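Transcriptional regulator (Aquifex aeolicus, PDB 2EH3) probably binds DNA as a transcriptional regulator of the TetR/AcrR family, using a helix-turn-helix motif, and carries magnesium ions in its all-helical structure. Local coordinates at residues Ser24-Val29 against Leu34-Phe39; Glu5-Val10 against Phe41-Lys46; Glu13-Lys18 against Glu47-Glu52. All coordinates share one frame; numbering follows the deposited sequence.

All three contacts lie in the N-terminal DNA-binding domain, built from helices 3-18, 25-32 and 36-42 and the start of helix 46-67. Interaction 1 joins helices 25-32 and 36-42, the two helices of the predicted helix-turn-helix. It is nested along the chain inside the loops closed by interactions 2 and 3. These two cross each other in chain order and share helix 3-18. The centres of interactions 1 and 2 are about 8 Å apart, those of 2 and 3 about 9 Å, and those of 1 and 3 about 13 Å. Leu49 and Ile7 link the contacts into one hydrophobic core, which holds the helix-turn-helix against helices 3-18 and 46-67.

Interaction 1. Residues Ser24-Val29 against Leu34-Phe39; sequences SVEEIV and LSKGAF
Val25 places CG1 anti to its backbone N (chi1 168°), and Phe39 does the same with its CG (chi1 177°). These torsions bring the valine methyl over one face of the ring. The pair joins helices 25-32 and 36-42, the two helices of the predicted helix-turn-helix motif. Val25 CG1 lies 4.0 Å from the centroid of the Phe39 ring and 14° off the ring normal, a CH-pi contact. CG2 of the same valine reaches the CE2 and CZ side of the ring.

Val29 packs at the root of Phe39. Its CG1 is 3.6 Å from Phe39 CB, and the two side chains cross at about a right angle. One turn of helix apart, Val25 and Val29 thus meet the ring and the stem of a single phenylalanine. Ile28 and Phe39 both touch Leu49 of helix 46-67, which ties the motif to the rest of the domain.

Each helix has a serine N-cap. Ser24 OG accepts from Glu27 N, and Glu27 OE1 accepts from Ser24 N, which makes a capping box. Glu27 OE1 also forms a salt bridge with Lys18. Ser35 OG accepts from Ala38 N at 2.9 Å.

On the solvent side, Glu26 OE1 lies 3.4 Å from Lys36 CE. Any attraction is probably weak, because Glu26 OE1 and Lys36 NZ stay 4.1 Å apart, too far for a salt bridge. A backbone hydrogen bond from Leu34 N to Val29 O, 2.9 Å long, spans the turn.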
loop_
_atom_site.group_PDB
_atom_site.type_symbol
_atom_site.label_atom_id
_atom_site.label_comp_id
_atom_site.label_asym_id
_atom_site.label_seq_id
_atom_site.Cartn_x
_atom_site.Cartn_y
_atom_site.Cartn_z
ATOM N N SER A 24 -2.072 -24.383 -6.503
ATOM C CA SER A 24 -1.879 -24.999 -7.818
ATOM C C SER A 24 -3.202 -25.246 -8.538
ATOM O O SER A 24 -4.267 -25.232 -7.915
ATOM C CB SER A 24 -1.144 -26.334 -7.649
ATOM O OG SER A 24 -2.002 -27.278 -7.018
ATOM N N VAL A 25 -3.127 -25.454 -9.853
ATOM C CA VAL A 25 -4.314 -25.751 -10.631
ATOM C C VAL A 25 -4.875 -27.062 -10.090
ATOM O O VAL A 25 -6.090 -27.231 -9.988
ATOM C CB VAL A 25 -3.953 -25.867 -12.121
ATOM C CG1 VAL A 25 -5.123 -26.471 -12.906
ATOM C CG2 VAL A 25 -3.588 -24.489 -12.648
ATOM N N GLU A 26 -3.998 -27.985 -9.709
ATOM C CA GLU A 26 -4.500 -29.238 -9.172
ATOM C C GLU A 26 -5.363 -29.037 -7.915
ATOM O O GLU A 26 -6.408 -29.667 -7.778
ATOM C CB GLU A 26 -3.355 -30.188 -8.856
ATOM C CG GLU A 26 -3.858 -31.498 -8.269
ATOM C CD GLU A 26 -5.004 -32.095 -9.082
ATOM O OE1 GLU A 26 -4.779 -32.431 -10.272
ATOM O OE2 GLU A 26 -6.135 -32.214 -8.532
ATOM N N GLU A 27 -4.939 -28.177 -6.992
ATOM C CA GLU A 27 -5.715 -27.931 -5.776
ATOM C C GLU A 27 -7.064 -27.269 -6.091
ATOM O O GLU A 27 -8.080 -27.548 -5.453
ATOM C CB GLU A 27 -4.923 -27.062 -4.796
ATOM C CG GLU A 27 -3.654 -27.729 -4.303
ATOM C CD GLU A 27 -2.779 -26.815 -3.461
ATOM O OE1 GLU A 27 -2.658 -25.618 -3.786
ATOM O OE2 GLU A 27 -2.188 -27.309 -2.473
ATOM N N ILE A 28 -7.047 -26.365 -7.062
ATOM C CA ILE A 28 -8.263 -25.673 -7.469
ATOM C C ILE A 28 -9.288 -26.653 -8.037
ATOM O O ILE A 28 -10.455 -26.652 -7.617
ATOM C CB ILE A 28 -7.935 -24.604 -8.525
ATOM C CG1 ILE A 28 -7.177 -23.446 -7.854
ATOM C CG2 ILE A 28 -9.227 -24.054 -9.182
ATOM C CD1 ILE A 28 -6.508 -22.500 -8.861
ATOM N N VAL A 29 -8.859 -27.490 -8.996
ATOM C CA VAL A 29 -9.831 -28.406 -9.593
ATOM C C VAL A 29 -10.296 -29.474 -8.609
ATOM O O VAL A 29 -11.457 -29.902 -8.667
ATOM C CB VAL A 29 -9.358 -29.049 -10.944
ATOM C CG1 VAL A 29 -9.108 -27.943 -11.992
ATOM C CG2 VAL A 29 -8.138 -29.926 -10.749
ATOM N N LEU A 34 -13.699 -30.854 -10.290
ATOM C CA LEU A 34 -13.659 -30.753 -11.745
ATOM C C LEU A 34 -12.405 -31.393 -12.281
ATOM O O LEU A 34 -11.424 -31.608 -11.552
ATOM C CB LEU A 34 -13.663 -29.276 -12.168
ATOM C CG LEU A 34 -14.938 -28.500 -11.904
ATOM C CD1 LEU A 34 -14.650 -27.021 -12.156
ATOM C CD2 LEU A 34 -16.050 -28.973 -12.850
ATOM N N SER A 35 -12.429 -31.688 -13.579
ATOM C CA SER A 35 -11.281 -32.260 -14.257
ATOM C C SER A 35 -10.352 -31.129 -14.673
ATOM O O SER A 35 -10.769 -29.973 -14.744
ATOM C CB SER A 35 -11.710 -32.963 -15.543
ATOM O OG SER A 35 -12.294 -32.012 -16.444
ATOM N N LYS A 36 -9.107 -31.470 -14.986
ATOM C CA LYS A 36 -8.175 -30.458 -15.481
ATOM C C LYS A 36 -8.685 -29.943 -16.844
ATOM O O LYS A 36 -8.552 -28.759 -17.171
ATOM C CB LYS A 36 -6.770 -31.058 -15.648
ATOM C CG LYS A 36 -5.987 -31.123 -14.340
ATOM C CD LYS A 36 -4.597 -31.708 -14.532
ATOM C CE LYS A 36 -3.710 -31.333 -13.340
ATOM N NZ LYS A 36 -2.294 -31.790 -13.492
ATOM N N GLY A 37 -9.288 -30.837 -17.635
ATOM C CA GLY A 37 -9.807 -30.441 -18.936
ATOM C C GLY A 37 -10.874 -29.376 -18.801
ATOM O O GLY A 37 -10.995 -28.476 -19.637
ATOM N N ALA A 38 -11.665 -29.466 -17.740
ATOM C CA ALA A 38 -12.702 -28.474 -17.539
ATOM C C ALA A 38 -12.045 -27.128 -17.257
ATOM O O ALA A 38 -12.497 -26.081 -17.719
ATOM C CB ALA A 38 -13.578 -28.886 -16.363
ATOM N N PHE A 39 -10.968 -27.170 -16.486
ATOM C CA PHE A 39 -10.277 -25.941 -16.163
ATOM C C PHE A 39 -9.640 -25.329 -17.403
ATOM O O PHE A 39 -9.827 -24.144 -17.677
ATOM C CB PHE A 39 -9.201 -26.209 -15.104
ATOM C CG PHE A 39 -8.373 -24.998 -14.760
ATOM C CD1 PHE A 39 -8.732 -24.185 -13.684
ATOM C CD2 PHE A 39 -7.265 -24.646 -15.539
ATOM C CE1 PHE A 39 -7.980 -23.030 -13.403
ATOM C CE2 PHE A 39 -6.513 -23.504 -15.265
ATOM C CZ PHE A 39 -6.886 -22.698 -14.187
#

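Interaction 2. Residues Glu5-Val10 against Phe41-Lys46; sequences ERILEV and FHFKSK
Phe43 reaches helix 3-18 at Ile7 and Leu8, in the hydrophobic core of the three-helix DNA-binding domain. It is the first residue after helix 36-42 to leave helical backbone angles. Its side chain holds CG anti to the carbonyl carbon (chi1 -60°), and the far end of the ring points between the two aliphatic residues.

Ile7 turns CG2 anti to its backbone N, with CG1 anti to the carbonyl carbon (chi1 -68°). Its two branches therefore serve different partners. The CG2 methyl meets Phe43 CE2 at 3.6 Å and comes within 4.0 Å of Phe43 CD2. The two side chains run antiparallel past one another. The longer branch, CG1 and CD1, goes to His42 instead.

Leu8 crosses Phe43 at about a right angle. Its CG and CD2 both lie 3.9 Å from Phe43 CZ, so the end of the ring rests against the CG-CD2 side of the leucine. Leu8 also touches Leu49 and Ile53 of helix 46-67, and Phe43 touches Leu49. Helices 3-18 and 46-67 thus both pack on this phenylalanine.

After Phe43, Ser45 is the N-cap of helix 46-67, and its OG accepts a hydrogen bond from Glu48 N. Before it, His42 has Phe41 over one face of its ring. Ile7 approaches both rings obliquely, that of Phe43 with CG2 and that of His42 with the end of its longer branch, where Ile7 CD1 lies 4.2 Å from His42 CD2.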
loop_
_atom_site.group_PDB
_atom_site.type_symbol
_atom_site.label_atom_id
_atom_site.label_comp_id
_atom_site.label_asym_id
_atom_site.label_seq_id
_atom_site.Cartn_x
_atom_site.Cartn_y
_atom_site.Cartn_z
ATOM N N GLU A 5 -17.636 -19.778 -13.586
ATOM C CA GLU A 5 -17.931 -19.052 -12.364
ATOM C C GLU A 5 -17.501 -19.858 -11.151
ATOM O O GLU A 5 -16.948 -19.314 -10.195
ATOM C CB GLU A 5 -19.431 -18.758 -12.252
ATOM C CG GLU A 5 -19.928 -17.623 -13.130
ATOM C CD GLU A 5 -19.706 -17.870 -14.599
ATOM O OE1 GLU A 5 -20.073 -18.968 -15.098
ATOM O OE2 GLU A 5 -19.166 -16.950 -15.257
ATOM N N ARG A 6 -17.741 -21.163 -11.172
ATOM C CA ARG A 6 -17.351 -21.970 -10.021
ATOM C C ARG A 6 -15.833 -21.989 -9.839
ATOM O O ARG A 6 -15.330 -21.889 -8.705
ATOM C CB ARG A 6 -17.886 -23.402 -10.160
ATOM C CG ARG A 6 -19.383 -23.485 -9.982
ATOM C CD ARG A 6 -19.788 -24.764 -9.255
ATOM N NE ARG A 6 -19.675 -25.950 -10.097
ATOM C CZ ARG A 6 -18.628 -26.768 -10.142
ATOM N NH1 ARG A 6 -17.556 -26.556 -9.386
ATOM N NH2 ARG A 6 -18.669 -27.818 -10.950
ATOM N N ILE A 7 -15.106 -22.116 -10.938
ATOM C CA ILE A 7 -13.647 -22.114 -10.870
ATOM C C ILE A 7 -13.192 -20.762 -10.304
ATOM O O ILE A 7 -12.321 -20.711 -9.446
ATOM C CB ILE A 7 -13.042 -22.316 -12.263
ATOM C CG1 ILE A 7 -13.345 -23.731 -12.740
ATOM C CG2 ILE A 7 -11.534 -22.071 -12.248
ATOM C CD1 ILE A 7 -13.042 -23.967 -14.218
ATOM N N LEU A 8 -13.765 -19.673 -10.796
ATOM C CA LEU A 8 -13.375 -18.359 -10.288
ATOM C C LEU A 8 -13.608 -18.237 -8.786
ATOM O O LEU A 8 -12.772 -17.665 -8.070
ATOM C CB LEU A 8 -14.141 -17.263 -11.042
ATOM C CG LEU A 8 -13.582 -17.037 -12.444
ATOM C CD1 LEU A 8 -14.592 -16.251 -13.291
ATOM C CD2 LEU A 8 -12.264 -16.295 -12.344
ATOM N N GLU A 9 -14.731 -18.761 -8.298
ATOM C CA GLU A 9 -15.043 -18.662 -6.874
ATOM C C GLU A 9 -14.083 -19.461 -6.016
ATOM O O GLU A 9 -13.593 -18.957 -4.993
ATOM C CB GLU A 9 -16.502 -19.074 -6.610
ATOM C CG GLU A 9 -17.518 -18.081 -7.200
ATOM C CD GLU A 9 -17.263 -16.651 -6.722
ATOM O OE1 GLU A 9 -17.261 -16.430 -5.486
ATOM O OE2 GLU A 9 -17.054 -15.759 -7.573
ATOM N N VAL A 10 -13.789 -20.689 -6.446
ATOM C CA VAL A 10 -12.867 -21.542 -5.715
ATOM C C VAL A 10 -11.465 -20.928 -5.712
ATOM O O VAL A 10 -10.775 -20.963 -4.691
ATOM C CB VAL A 10 -12.820 -22.959 -6.349
ATOM C CG1 VAL A 10 -11.650 -23.758 -5.809
ATOM C CG2 VAL A 10 -14.131 -23.702 -6.031
ATOM N N PHE A 41 -10.402 -25.698 -20.434
ATOM C CA PHE A 41 -11.361 -25.298 -21.452
ATOM C C PHE A 41 -11.661 -23.804 -21.237
ATOM O O PHE A 41 -11.802 -23.050 -22.205
ATOM C CB PHE A 41 -12.663 -26.106 -21.334
ATOM C CG PHE A 41 -13.761 -25.630 -22.256
ATOM C CD1 PHE A 41 -13.797 -26.031 -23.594
ATOM C CD2 PHE A 41 -14.769 -24.806 -21.777
ATOM C CE1 PHE A 41 -14.835 -25.619 -24.435
ATOM C CE2 PHE A 41 -15.810 -24.385 -22.602
ATOM C CZ PHE A 41 -15.844 -24.797 -23.940
ATOM N N HIS A 42 -11.715 -23.381 -19.975
ATOM C CA HIS A 42 -11.995 -21.983 -19.632
ATOM C C HIS A 42 -10.798 -21.070 -19.421
ATOM O O HIS A 42 -10.917 -19.855 -19.611
ATOM C CB HIS A 42 -12.865 -21.908 -18.375
ATOM C CG HIS A 42 -14.214 -22.525 -18.540
ATOM N ND1 HIS A 42 -15.202 -21.957 -19.313
ATOM C CD2 HIS A 42 -14.725 -23.682 -18.060
ATOM C CE1 HIS A 42 -16.266 -22.741 -19.301
ATOM N NE2 HIS A 42 -16.003 -23.793 -18.550
ATOM N N PHE A 43 -9.661 -21.638 -19.020
ATOM C CA PHE A 43 -8.446 -20.853 -18.744
ATOM C C PHE A 43 -7.219 -21.561 -19.307
ATOM O O PHE A 43 -6.983 -22.713 -19.004
ATOM C CB PHE A 43 -8.283 -20.685 -17.221
ATOM C CG PHE A 43 -9.443 -19.975 -16.562
ATOM C CD1 PHE A 43 -9.582 -18.574 -16.673
ATOM C CD2 PHE A 43 -10.419 -20.685 -15.851
ATOM C CE1 PHE A 43 -10.670 -17.919 -16.085
ATOM C CE2 PHE A 43 -11.515 -20.031 -15.262
ATOM C CZ PHE A 43 -11.643 -18.639 -15.380
ATOM N N LYS A 44 -6.408 -20.872 -20.098
ATOM C CA LYS A 44 -5.254 -21.554 -20.641
ATOM C C LYS A 44 -4.111 -21.697 -19.640
ATOM O O LYS A 44 -3.238 -22.564 -19.795
ATOM C CB LYS A 44 -4.804 -20.859 -21.929
ATOM C CG LYS A 44 -5.861 -20.977 -23.038
ATOM C CD LYS A 44 -6.189 -22.454 -23.316
ATOM C CE LYS A 44 -7.459 -22.636 -24.143
ATOM N NZ LYS A 44 -8.700 -22.620 -23.309
ATOM N N SER A 45 -4.167 -20.907 -18.567
ATOM C CA SER A 45 -3.125 -20.929 -17.559
ATOM C C SER A 45 -3.582 -20.317 -16.240
ATOM O O SER A 45 -4.615 -19.659 -16.164
ATOM C CB SER A 45 -1.935 -20.114 -18.048
ATOM O OG SER A 45 -2.346 -18.767 -18.215
ATOM N N LYS A 46 -2.779 -20.546 -15.207
ATOM C CA LYS A 46 -3.034 -19.990 -13.892
ATOM C C LYS A 46 -2.980 -18.451 -14.041
ATOM O O LYS A 46 -3.718 -17.725 -13.379
ATOM C CB LYS A 46 -1.949 -20.473 -12.932
ATOM C CG LYS A 46 -2.387 -20.662 -11.528
ATOM C CD LYS A 46 -1.273 -21.321 -10.719
ATOM C CE LYS A 46 -0.730 -20.346 -9.703
ATOM N NZ LYS A 46 0.294 -20.951 -8.804
#

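Interaction 3. Residues Glu13-Lys18 against Glu47-Glu52; sequences ELFFEK and EELITE
Phe15 of helix 3-18 meets Leu49 and Ile50 of helix 46-67, and apolar packing makes up the whole contact between the two segments. All three side chains are buried. The far end of the phenylalanine ring does the touching. Phe15 CZ lies 3.8 Å from Leu49 CD2, and Phe15 CE2 lies 4.2 Å from Ile50 CB. Leu49 CD2 is also close to Phe15 CE2, at 4.1 Å. Both neighbours approach the ring obliquely, and both side chains cross the phenylalanine obliquely too. With chi1 at 168° and chi2 at 70° the CD2 branch of Leu49 is extended, and this methyl meets the ring. Ile50 presents its branch carbon CB instead of a terminal methyl. Phe15 and Ile50 also both touch Ile93 of helix 88-99, so this helix packs against the same two residues.

One aromatic contact adds to this packing. Phe15 makes an edge-to-face ring contact with Tyr20, which follows helix 3-18.

The polar interactions lie within helix 46-67 or lead to other parts of the chain. Thr51 OG1 donates to Glu47 O at 2.8 Å, one helical turn back. Glu47 O also accepts from Thr51 N at 3.1 Å. The two donors reach the oxygen from opposite faces of its plane. In salt bridges, Glu47 OE1 pairs with Lys103, and Glu52 OE2 with Arg56 on its own helix.

Here the first helix of the DNA-binding domain packs on helix 46-67, the helix that runs on from this domain toward the C-terminal part, in keeping with the TetR-family fold.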
loop_
_atom_site.group_PDB
_atom_site.type_symbol
_atom_site.label_atom_id
_atom_site.label_comp_id
_atom_site.label_asym_id
_atom_site.label_seq_id
_atom_site.Cartn_x
_atom_site.Cartn_y
_atom_site.Cartn_z
ATOM N N GLU A 13 -11.137 -18.044 -3.368
ATOM C CA GLU A 13 -11.042 -18.545 -2.007
ATOM C C GLU A 13 -9.646 -19.070 -1.676
ATOM O O GLU A 13 -9.075 -18.674 -0.646
ATOM C CB GLU A 13 -12.068 -19.667 -1.775
ATOM C CG GLU A 13 -13.479 -19.143 -1.525
ATOM C CD GLU A 13 -13.511 -18.120 -0.394
ATOM O OE1 GLU A 13 -12.835 -18.350 0.644
ATOM O OE2 GLU A 13 -14.214 -17.096 -0.542
ATOM N N LEU A 14 -9.097 -19.927 -2.534
ATOM C CA LEU A 14 -7.774 -20.480 -2.267
ATOM C C LEU A 14 -6.677 -19.416 -2.319
ATOM O O LEU A 14 -5.789 -19.424 -1.484
ATOM C CB LEU A 14 -7.435 -21.624 -3.235
ATOM C CG LEU A 14 -8.337 -22.836 -3.034
ATOM C CD1 LEU A 14 -7.890 -23.914 -3.989
ATOM C CD2 LEU A 14 -8.291 -23.309 -1.566
ATOM N N PHE A 15 -6.719 -18.510 -3.301
ATOM C CA PHE A 15 -5.689 -17.463 -3.369
ATOM C C PHE A 15 -5.759 -16.572 -2.122
ATOM O O PHE A 15 -4.728 -16.127 -1.615
ATOM C CB PHE A 15 -5.858 -16.586 -4.612
ATOM C CG PHE A 15 -5.621 -17.299 -5.925
ATOM C CD1 PHE A 15 -4.887 -18.486 -5.992
ATOM C CD2 PHE A 15 -6.109 -16.746 -7.109
ATOM C CE1 PHE A 15 -4.635 -19.104 -7.238
ATOM C CE2 PHE A 15 -5.860 -17.361 -8.355
ATOM C CZ PHE A 15 -5.119 -18.537 -8.413
ATOM N N PHE A 16 -6.971 -16.265 -1.655
ATOM C CA PHE A 16 -7.154 -15.454 -0.452
ATOM C C PHE A 16 -6.548 -16.172 0.753
ATOM O O PHE A 16 -5.792 -15.588 1.540
ATOM C CB PHE A 16 -8.653 -15.205 -0.207
ATOM C CG PHE A 16 -8.958 -14.511 1.094
ATOM C CD1 PHE A 16 -8.595 -13.189 1.291
ATOM C CD2 PHE A 16 -9.601 -15.192 2.123
ATOM C CE1 PHE A 16 -8.863 -12.547 2.498
ATOM C CE2 PHE A 16 -9.875 -14.564 3.324
ATOM C CZ PHE A 16 -9.507 -13.238 3.515
ATOM N N GLU A 17 -6.852 -17.453 0.865
ATOM C CA GLU A 17 -6.344 -18.255 1.977
ATOM C C GLU A 17 -4.842 -18.492 1.984
ATOM O O GLU A 17 -4.216 -18.398 3.042
ATOM C CB GLU A 17 -7.053 -19.617 2.019
ATOM C CG GLU A 17 -8.511 -19.550 2.482
ATOM C CD GLU A 17 -8.671 -18.966 3.879
ATOM O OE1 GLU A 17 -7.958 -19.403 4.802
ATOM O OE2 GLU A 17 -9.526 -18.075 4.062
ATOM N N LYS A 18 -4.256 -18.772 0.829
ATOM C CA LYS A 18 -2.838 -19.085 0.836
ATOM C C LYS A 18 -1.971 -18.565 -0.288
ATOM O O LYS A 18 -0.840 -19.020 -0.479
ATOM C CB LYS A 18 -2.683 -20.590 0.994
ATOM C CG LYS A 18 -3.164 -21.358 -0.205
ATOM C CD LYS A 18 -3.756 -22.656 0.268
ATOM C CE LYS A 18 -3.949 -23.632 -0.880
ATOM N NZ LYS A 18 -2.657 -24.094 -1.405
ATOM N N GLU A 47 -2.080 -17.965 -14.899
ATOM C CA GLU A 47 -1.928 -16.528 -15.148
ATOM C C GLU A 47 -3.216 -15.924 -15.717
ATOM O O GLU A 47 -3.651 -14.837 -15.274
ATOM C CB GLU A 47 -0.745 -16.279 -16.106
ATOM C CG GLU A 47 -0.564 -14.804 -16.509
ATOM C CD GLU A 47 0.782 -14.540 -17.184
ATOM O OE1 GLU A 47 1.561 -15.494 -17.357
ATOM O OE2 GLU A 47 1.069 -13.377 -17.537
ATOM N N GLU A 48 -3.832 -16.614 -16.684
ATOM C CA GLU A 48 -5.090 -16.126 -17.258
ATOM C C GLU A 48 -6.147 -16.075 -16.172
ATOM O O GLU A 48 -6.967 -15.158 -16.131
ATOM C CB GLU A 48 -5.626 -17.026 -18.386
ATOM C CG GLU A 48 -4.991 -16.847 -19.741
ATOM C CD GLU A 48 -5.790 -17.482 -20.891
ATOM O OE1 GLU A 48 -5.285 -17.409 -22.036
ATOM O OE2 GLU A 48 -6.897 -18.043 -20.671
ATOM N N LEU A 49 -6.147 -17.087 -15.301
ATOM C CA LEU A 49 -7.112 -17.143 -14.220
ATOM C C LEU A 49 -7.058 -15.960 -13.253
ATOM O O LEU A 49 -8.080 -15.358 -12.965
ATOM C CB LEU A 49 -6.937 -18.461 -13.442
ATOM C CG LEU A 49 -7.663 -18.591 -12.101
ATOM C CD1 LEU A 49 -9.202 -18.702 -12.300
ATOM C CD2 LEU A 49 -7.128 -19.851 -11.413
ATOM N N ILE A 50 -5.884 -15.633 -12.720
ATOM C CA ILE A 50 -5.855 -14.517 -11.778
ATOM C C ILE A 50 -6.139 -13.206 -12.504
ATOM O O ILE A 50 -6.775 -12.314 -11.947
ATOM C CB ILE A 50 -4.503 -14.449 -10.999
ATOM C CG1 ILE A 50 -4.605 -13.397 -9.870
ATOM C CG2 ILE A 50 -3.383 -14.202 -11.941
ATOM C CD1 ILE A 50 -3.476 -13.531 -8.825
ATOM N N THR A 51 -5.710 -13.106 -13.754
ATOM C CA THR A 51 -5.953 -11.889 -14.513
ATOM C C THR A 51 -7.467 -11.694 -14.656
ATOM O O THR A 51 -7.956 -10.582 -14.482
ATOM C CB THR A 51 -5.253 -11.958 -15.894
ATOM O OG1 THR A 51 -3.835 -12.098 -15.705
ATOM C CG2 THR A 51 -5.486 -10.672 -16.689
ATOM N N GLU A 52 -8.204 -12.773 -14.916
ATOM C CA GLU A 52 -9.659 -12.674 -15.057
ATOM C C GLU A 52 -10.343 -12.285 -13.754
ATOM O O GLU A 52 -11.330 -11.550 -13.768
ATOM C CB GLU A 52 -10.225 -13.993 -15.587
ATOM C CG GLU A 52 -11.765 -14.014 -15.747
ATOM C CD GLU A 52 -12.283 -13.117 -16.861
ATOM O OE1 GLU A 52 -11.463 -12.637 -17.663
ATOM O OE2 GLU A 52 -13.521 -12.914 -16.937
#